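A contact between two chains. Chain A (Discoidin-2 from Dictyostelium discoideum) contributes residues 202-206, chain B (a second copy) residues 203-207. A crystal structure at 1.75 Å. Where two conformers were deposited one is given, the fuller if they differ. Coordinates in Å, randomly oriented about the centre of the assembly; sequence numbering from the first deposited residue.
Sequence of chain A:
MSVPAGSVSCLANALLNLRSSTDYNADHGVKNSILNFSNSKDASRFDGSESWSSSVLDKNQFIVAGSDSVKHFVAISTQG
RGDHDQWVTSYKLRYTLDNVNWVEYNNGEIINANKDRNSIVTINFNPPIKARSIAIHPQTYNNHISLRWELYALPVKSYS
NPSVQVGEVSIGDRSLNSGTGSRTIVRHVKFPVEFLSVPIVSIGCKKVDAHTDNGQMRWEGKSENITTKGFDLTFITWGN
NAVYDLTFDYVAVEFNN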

# COMPACT_ATOMS: atom_id res chain seq x y z
N SER A 202 12.04 14.92 -11.25
CA SER A 202 13.38 14.50 -11.64
C SER A 202 13.45 14.36 -13.14
O SER A 202 12.48 13.95 -13.78
CB SER A 202 13.73 13.16 -10.98
OG SER A 202 13.88 13.35 -9.60
N ILE A 203 14.60 14.70 -13.73
CA ILE A 203 14.70 14.71 -15.19
C ILE A 203 16.00 14.07 -15.68
O ILE A 203 16.98 14.00 -14.93
CB ILE A 203 14.55 16.17 -15.79
CG1 ILE A 203 15.72 17.09 -15.37
CG2 ILE A 203 13.19 16.80 -15.39
CD1 ILE A 203 15.68 18.54 -15.98
N GLY A 204 15.99 13.59 -16.91
CA GLY A 204 17.18 12.98 -17.49
C GLY A 204 17.16 13.17 -18.99
O GLY A 204 16.13 12.96 -19.63
N CYS A 205 18.30 13.52 -19.55
CA CYS A 205 18.33 13.83 -20.99
C CYS A 205 18.35 12.54 -21.83
O CYS A 205 19.06 11.57 -21.50
CB CYS A 205 19.54 14.70 -21.30
SG CYS A 205 19.57 15.27 -23.04
N LYS A 206 17.54 12.53 -22.89
CA LYS A 206 17.55 11.41 -23.85
C LYS A 206 17.76 11.83 -25.30
O LYS A 206 17.66 11.00 -26.21
CB LYS A 206 16.31 10.52 -23.70
CG LYS A 206 15.00 11.21 -24.03
CD LYS A 206 13.86 10.17 -23.98
CE LYS A 206 12.55 10.80 -24.36
NZ LYS A 206 11.32 9.90 -24.15
N ILE B 203 20.37 7.05 -12.36
CA ILE B 203 20.82 8.43 -12.59
C ILE B 203 20.58 8.88 -14.04
O ILE B 203 20.48 8.05 -14.94
CB ILE B 203 22.34 8.63 -12.20
CG1 ILE B 203 23.30 7.82 -13.10
CG2 ILE B 203 22.58 8.28 -10.71
CD1 ILE B 203 24.83 8.03 -12.82
N GLY B 204 20.49 10.18 -14.24
CA GLY B 204 20.29 10.72 -15.58
C GLY B 204 20.90 12.10 -15.65
O GLY B 204 20.71 12.92 -14.75
N CYS B 205 21.59 12.39 -16.75
CA CYS B 205 22.31 13.66 -16.84
C CYS B 205 21.34 14.81 -17.20
O CYS B 205 20.46 14.64 -18.06
CB CYS B 205 23.43 13.56 -17.86
SG CYS B 205 24.47 15.06 -17.93
N LYS B 206 21.49 15.94 -16.51
CA LYS B 206 20.73 17.15 -16.84
C LYS B 206 21.57 18.39 -17.09
O LYS B 206 21.03 19.49 -17.25
CB LYS B 206 19.63 17.42 -15.81
CG LYS B 206 20.14 17.74 -14.41
CD LYS B 206 18.95 18.13 -13.52
CE LYS B 206 19.41 18.53 -12.15
NZ LYS B 206 18.29 18.73 -11.12
N LYS B 207 22.88 18.22 -17.12
CA LYS B 207 23.75 19.34 -17.48
C LYS B 207 25.08 18.82 -17.96
O LYS B 207 25.70 18.00 -17.28
CB LYS B 207 24.00 20.28 -16.28
CG LYS B 207 25.04 21.37 -16.62
CD LYS B 207 25.45 22.10 -15.35
CE LYS B 207 26.37 23.23 -15.65
NZ LYS B 207 26.81 23.93 -14.39

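The two strands cross steeply, their N-to-C directions 81° apart and their axes 4.6 Å from each other at closest approach, so the contact is confined to a short stretch of each chain. Ile203(B) takes no part in it; its CA-to-CB bond points away from the chain A stretch. The crossing is centred on Gly204(B), whose CA lies 4.3 Å from CA of Gly204(A). Glycine suits both positions because the backbones pass so closely: an ideal CB on Gly204(B) would point toward the chain A stretch and sit 3.2 Å from CA of Gly204(A), and an ideal CB on Gly204(A) would sit 3.5 Å from CA of Gly204(B).

This proximity brings the main chain of Cys205(B) into reach. O of Cys205(B) accepts the one hydrogen bond between the stretches, from N of Cys205(A) at 2.9 Å with an N-H...O angle of 149°, and also lies 3.7 Å from CA of Gly204(A). At Lys206(B) the contact becomes apolar. The extended aliphatic chain packs along Ile203(A), with CD of Lys206(B) 3.9 Å from CG1 of Ile203(A), while NZ is hydrogen-bonded elsewhere in the structure, leaving the methylenes to cover the hydrocarbon surface. In Lys207(B) the CA-to-CB bond also points away from the chain A stretch, and N of Lys207(B) makes a weak hydrogen bond to SG of Cys205(B) at 3.6 Å. Altogether 203 Å², both sides summed, is buried between the stretches.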